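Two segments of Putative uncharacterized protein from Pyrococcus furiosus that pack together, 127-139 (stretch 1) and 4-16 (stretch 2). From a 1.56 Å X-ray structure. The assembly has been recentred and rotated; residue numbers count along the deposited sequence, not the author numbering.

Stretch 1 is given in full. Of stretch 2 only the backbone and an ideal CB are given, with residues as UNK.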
# COMPACT_ATOMS: atom_id res chain seq x y z
N LYS A 127 11.29 12.00 14.92
CA LYS A 127 12.50 11.44 15.51
C LYS A 127 13.70 12.28 15.08
O LYS A 127 14.58 12.59 15.88
CB LYS A 127 12.68 9.98 15.08
CG LYS A 127 13.94 9.28 15.62
CD LYS A 127 14.04 7.87 15.05
CE LYS A 127 15.16 7.06 15.69
NZ LYS A 127 16.52 7.48 15.23
N ILE A 128 13.70 12.63 13.80
CA ILE A 128 14.61 13.61 13.24
C ILE A 128 13.76 14.75 12.71
O ILE A 128 12.57 14.57 12.46
CB ILE A 128 15.47 13.00 12.09
CG1 ILE A 128 14.59 12.37 11.01
CG2 ILE A 128 16.46 11.99 12.66
CD1 ILE A 128 15.31 12.01 9.72
N GLN A 129 14.37 15.93 12.57
CA GLN A 129 13.67 17.06 11.98
C GLN A 129 13.56 16.86 10.46
O GLN A 129 14.34 16.10 9.89
CB GLN A 129 14.36 18.39 12.34
CG GLN A 129 15.75 18.60 11.74
CD GLN A 129 16.19 20.05 11.82
OE1 GLN A 129 17.27 20.35 12.34
NE2 GLN A 129 15.35 20.96 11.32
N PRO A 130 12.58 17.52 9.81
CA PRO A 130 12.45 17.38 8.36
C PRO A 130 13.71 17.84 7.63
O PRO A 130 14.33 18.83 8.02
CB PRO A 130 11.27 18.30 8.03
CG PRO A 130 10.48 18.38 9.28
CD PRO A 130 11.51 18.37 10.37
N ARG A 131 14.09 17.10 6.59
CA ARG A 131 15.32 17.38 5.83
C ARG A 131 15.25 18.69 5.04
O ARG A 131 16.28 19.29 4.74
CB ARG A 131 15.65 16.19 4.91
CG ARG A 131 16.97 16.28 4.12
CD ARG A 131 18.18 16.59 5.01
NE ARG A 131 18.54 15.48 5.89
CZ ARG A 131 19.49 14.58 5.62
NH1 ARG A 131 20.19 14.64 4.49
NH2 ARG A 131 19.75 13.61 6.49
N TYR A 132 14.04 19.14 4.74
CA TYR A 132 13.82 20.36 3.97
C TYR A 132 12.89 21.30 4.71
O TYR A 132 11.98 20.87 5.41
CB TYR A 132 13.26 20.03 2.59
CG TYR A 132 14.13 19.08 1.79
CD1 TYR A 132 15.17 19.56 1.00
CD2 TYR A 132 13.93 17.70 1.84
CE1 TYR A 132 15.99 18.70 0.28
CE2 TYR A 132 14.74 16.83 1.12
CZ TYR A 132 15.77 17.33 0.34
OH TYR A 132 16.57 16.48 -0.37
N GLU A 133 13.14 22.60 4.55
CA GLU A 133 12.32 23.63 5.21
C GLU A 133 10.96 23.78 4.54
O GLU A 133 9.96 24.05 5.20
CB GLU A 133 13.06 24.97 5.24
CG GLU A 133 14.29 24.97 6.12
CD GLU A 133 14.87 26.36 6.32
OE1 GLU A 133 16.06 26.56 5.99
OE2 GLU A 133 14.13 27.25 6.79
N GLU A 134 10.94 23.63 3.22
CA GLU A 134 9.69 23.68 2.47
C GLU A 134 8.92 22.39 2.65
O GLU A 134 9.49 21.36 3.02
CB GLU A 134 9.95 23.95 0.98
CG GLU A 134 11.14 23.19 0.39
CD GLU A 134 12.46 23.92 0.57
OE1 GLU A 134 12.55 25.10 0.17
OE2 GLU A 134 13.41 23.30 1.10
N ASP A 135 7.61 22.45 2.39
CA ASP A 135 6.77 21.26 2.34
C ASP A 135 7.38 20.26 1.36
O ASP A 135 7.89 20.65 0.31
CB ASP A 135 5.34 21.63 1.91
CG ASP A 135 4.51 22.21 3.04
OD1 ASP A 135 5.02 22.37 4.17
OD2 ASP A 135 3.33 22.53 2.79
N HIS A 136 7.33 18.98 1.72
CA HIS A 136 8.01 17.95 0.94
C HIS A 136 7.62 16.54 1.37
O HIS A 136 7.05 16.33 2.44
CB HIS A 136 9.53 18.08 1.10
CG HIS A 136 10.01 17.71 2.47
ND1 HIS A 136 9.97 18.60 3.53
CD2 HIS A 136 10.49 16.55 2.97
CE1 HIS A 136 10.43 18.00 4.62
NE2 HIS A 136 10.74 16.75 4.31
N ILE A 137 7.95 15.58 0.51
CA ILE A 137 8.02 14.17 0.86
C ILE A 137 9.46 13.74 0.59
O ILE A 137 10.02 14.08 -0.45
CB ILE A 137 7.07 13.30 -0.00
CG1 ILE A 137 5.64 13.89 -0.04
CG2 ILE A 137 7.09 11.83 0.46
CD1 ILE A 137 4.90 13.89 1.28
N ASN A 138 10.06 13.00 1.52
CA ASN A 138 11.44 12.55 1.35
C ASN A 138 11.68 11.12 1.85
O ASN A 138 11.65 10.87 3.06
CB ASN A 138 12.40 13.54 2.03
CG ASN A 138 13.80 12.97 2.21
OD1 ASN A 138 14.34 12.31 1.33
ND2 ASN A 138 14.38 13.22 3.38
N PHE A 139 11.90 10.20 0.92
CA PHE A 139 12.40 8.86 1.24
C PHE A 139 13.78 8.72 0.62
O PHE A 139 13.92 8.73 -0.60
CB PHE A 139 11.47 7.76 0.72
CG PHE A 139 11.94 6.36 1.04
CD1 PHE A 139 11.54 5.74 2.22
CD2 PHE A 139 12.79 5.66 0.18
CE1 PHE A 139 11.96 4.45 2.54
CE2 PHE A 139 13.23 4.37 0.49
CZ PHE A 139 12.81 3.77 1.67
N UNK A 4 25.86 5.92 3.50
CA UNK A 4 24.80 5.18 4.20
C UNK A 4 23.78 6.08 4.88
O UNK A 4 24.14 6.96 5.66
CB UNK A 4 25.42 4.25 5.25
N UNK A 5 22.51 5.83 4.58
CA UNK A 5 21.41 6.63 5.10
C UNK A 5 20.11 5.85 4.91
O UNK A 5 19.95 5.12 3.93
CB UNK A 5 21.34 7.99 4.41
N UNK A 6 19.20 5.99 5.86
CA UNK A 6 17.87 5.44 5.72
C UNK A 6 16.91 6.35 6.45
O UNK A 6 16.87 6.34 7.68
CB UNK A 6 17.79 4.01 6.25
N UNK A 7 16.17 7.15 5.70
CA UNK A 7 15.31 8.16 6.30
C UNK A 7 14.03 8.42 5.53
O UNK A 7 13.98 8.28 4.30
CB UNK A 7 16.08 9.47 6.44
N UNK A 8 13.00 8.78 6.29
CA UNK A 8 11.75 9.25 5.74
C UNK A 8 11.31 10.49 6.50
O UNK A 8 11.21 10.46 7.73
CB UNK A 8 10.68 8.16 5.80
N UNK A 9 11.05 11.57 5.78
CA UNK A 9 10.39 12.74 6.38
C UNK A 9 9.28 13.22 5.46
O UNK A 9 9.34 13.04 4.24
CB UNK A 9 11.39 13.87 6.64
N UNK A 10 8.25 13.81 6.06
CA UNK A 10 7.16 14.41 5.32
C UNK A 10 6.75 15.69 6.02
O UNK A 10 6.72 15.74 7.25
CB UNK A 10 5.98 13.45 5.19
N UNK A 11 6.45 16.71 5.23
CA UNK A 11 5.96 17.98 5.74
C UNK A 11 4.98 18.54 4.73
O UNK A 11 5.36 18.90 3.62
CB UNK A 11 7.10 18.96 6.01
N UNK A 12 3.70 18.56 5.09
CA UNK A 12 2.67 19.12 4.22
C UNK A 12 1.45 19.50 5.04
O UNK A 12 0.84 18.65 5.69
CB UNK A 12 2.29 18.13 3.12
N UNK A 13 1.09 20.78 4.99
CA UNK A 13 0.09 21.35 5.89
C UNK A 13 0.46 21.01 7.34
O UNK A 13 1.56 21.35 7.79
CB UNK A 13 -1.31 20.83 5.55
N UNK A 14 -0.42 20.31 8.05
CA UNK A 14 -0.18 19.95 9.45
C UNK A 14 0.45 18.56 9.65
O UNK A 14 0.74 18.16 10.78
CB UNK A 14 -1.50 20.01 10.22
N UNK A 15 0.66 17.84 8.55
CA UNK A 15 1.34 16.54 8.59
C UNK A 15 2.85 16.75 8.56
O UNK A 15 3.41 17.13 7.53
CB UNK A 15 0.90 15.66 7.42
N UNK A 16 3.50 16.53 9.70
CA UNK A 16 4.94 16.69 9.83
C UNK A 16 5.52 15.54 10.66
O UNK A 16 5.36 15.49 11.88
CB UNK A 16 5.28 18.04 10.47

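The backbone sets the frame. Strand 5-12 runs antiparallel to strand 136-139, at 169° between directions and 4.8 Å at closest approach, so side chains fall alternately on the face of His136 and Asn138 and on that of Ile137 and Phe139.

Position 4 has nothing of stretch 1 within 5.5 Å of its ideal CB and is unconstrained; it is Arg4. Position 5 is equally free at CB, though CA-to-CB points toward stretch 1 and its extended phi/psi of -163/145 suits a beta-branched residue. It is Ile5, whose CD1 lies 3.8 Å from Arg131 NH2. Position 6 points sideways; an apolar chain could reach the Phe139 ring. It is Leu6, with CD1 4.4 Å from Phe139 CZ.

At position 7 the CB lies 4.2 Å from Ile128 CD1 and 5.1 Å from Asn138 ND2, and the Arg131 guanidinium is also nearby. An amide donor and a positive charge favour an acidic chain; Gln could serve the amide but not the charge. Glu7, with chi1 p and chi2 t, divides its carboxylate: OE1 accepts a hydrogen bond from Asn138 ND2 (2.8 Å), and OE2 forms a salt bridge with Arg131 NH2 (2.7 Å).

Position 8 pairs with Phe139, its CB 4.4 Å from Phe139 CD1, so a large apolar or aromatic residue suits. Phe8 brings CD1 to 4.2 Å from Phe139 CB, which sits at its ring edge, and CE1 to 4.1 Å from Ile137 CG2.

Position 9 pairs with Asn138 through two backbone hydrogen bonds, N to Asn138 O (2.9 Å) and O to Asn138 N (2.8 Å). Its CB is 3.8 Å from His136 NE2 and 4.1 Å from Pro130 CA: close quarters that favour a short chain, with Ser, Thr or Val plausible and a hydroxyl able to meet the imidazole. Thr9 combines both features. OG1 hydrogen-bonds His136 NE2 at 2.8 Å, near the ring plane, while CG2 packs 3.8 Å from Ile128 CD1.

At position 10, CB is 4.1 Å from both Ile137 CD1 and His136 O, on the apolar face. A small apolar side chain fits; Ala10 places its CB 4.1 Å from Ile137 CD1.

Position 11 pairs with His136, its N donating to His136 O (2.9 Å) and its O accepting from His136 N (2.7 Å). CB is 3.7 Å from His136 CE1, and beyond lie the Asp135 carboxylate and Glu133 O, inviting a long cation. Lys11, t through chi3, extends NZ to Asp135 OD1 (2.8 Å, a salt bridge) and Glu133 O (2.9 Å).

Position 12 has CB 4.5 Å from Asp135 OD2; polar or basic chains suit. His12 brings CD2 to 3.5 Å from Asp135 OD2. Positions 13 and 14 occupy the middle of a type II' turn. The 53/-121 at 13 favours Gly, yet it is Glu13; 14, out of reach, is Glu14.

Positions 15 and 16 point sideways, and apolar chains could reach Ile137 and Pro130 respectively. Trp15 CZ3 meets Ile137 CD1 at 3.8 Å; Ile16 CG2 meets Pro130 CG at 3.8 Å.

Stretch 2 (4-16) RILEFTAKHEEWI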
# COMPACT_ATOMS: atom_id res chain seq x y z
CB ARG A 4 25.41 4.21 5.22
CG ARG A 4 24.38 3.42 6.01
CD ARG A 4 25.06 2.46 6.96
NE ARG A 4 25.71 1.37 6.24
CZ ARG A 4 26.41 0.39 6.80
NH1 ARG A 4 26.58 0.36 8.12
NH2 ARG A 4 26.95 -0.55 6.05
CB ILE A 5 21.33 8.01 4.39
CG1 ILE A 5 20.33 8.94 5.10
CG2 ILE A 5 21.01 7.85 2.89
CD1 ILE A 5 20.36 10.38 4.62
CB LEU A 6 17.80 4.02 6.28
CG LEU A 6 16.56 3.18 6.00
CD1 LEU A 6 16.18 3.21 4.52
CD2 LEU A 6 16.77 1.75 6.46
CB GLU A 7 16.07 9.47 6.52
CG GLU A 7 16.54 10.17 5.26
CD GLU A 7 17.04 11.58 5.53
OE1 GLU A 7 16.66 12.50 4.77
OE2 GLU A 7 17.81 11.78 6.50
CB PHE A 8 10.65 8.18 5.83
CG PHE A 8 9.31 8.66 5.37
CD1 PHE A 8 9.04 8.80 4.02
CD2 PHE A 8 8.32 9.01 6.30
CE1 PHE A 8 7.80 9.27 3.58
CE2 PHE A 8 7.08 9.48 5.87
CZ PHE A 8 6.82 9.61 4.51
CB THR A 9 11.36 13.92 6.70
OG1 THR A 9 11.88 14.49 5.50
CG2 THR A 9 12.51 13.48 7.60
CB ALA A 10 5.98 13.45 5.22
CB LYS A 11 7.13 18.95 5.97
CG LYS A 11 6.71 20.35 6.41
CD LYS A 11 7.92 21.21 6.70
CE LYS A 11 7.52 22.66 6.97
NZ LYS A 11 7.17 23.39 5.72
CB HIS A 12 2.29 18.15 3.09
CG HIS A 12 1.39 18.74 2.06
ND1 HIS A 12 0.33 18.06 1.50
CD2 HIS A 12 1.37 19.98 1.50
CE1 HIS A 12 -0.29 18.84 0.63
NE2 HIS A 12 0.33 20.01 0.62
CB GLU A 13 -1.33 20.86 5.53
CG GLU A 13 -1.72 20.97 4.05
CD GLU A 13 -1.99 22.40 3.59
OE1 GLU A 13 -2.62 23.17 4.35
OE2 GLU A 13 -1.57 22.75 2.47
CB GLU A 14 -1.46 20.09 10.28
CG GLU A 14 -1.79 21.54 10.65
CD GLU A 14 -3.02 21.66 11.53
OE1 GLU A 14 -4.13 21.31 11.07
OE2 GLU A 14 -2.88 22.11 12.69
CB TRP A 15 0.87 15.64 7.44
CG TRP A 15 1.51 14.28 7.41
CD1 TRP A 15 1.79 13.47 8.49
CD2 TRP A 15 1.93 13.55 6.25
NE1 TRP A 15 2.37 12.30 8.07
CE2 TRP A 15 2.47 12.32 6.70
CE3 TRP A 15 1.91 13.82 4.87
CZ2 TRP A 15 2.99 11.36 5.82
CZ3 TRP A 15 2.42 12.86 4.00
CH2 TRP A 15 2.95 11.64 4.48
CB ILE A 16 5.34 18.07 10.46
CG1 ILE A 16 4.65 19.23 9.73
CG2 ILE A 16 6.85 18.24 10.43
CD1 ILE A 16 4.59 20.53 10.52
O HOH W 1 3.63 22.63 6.48
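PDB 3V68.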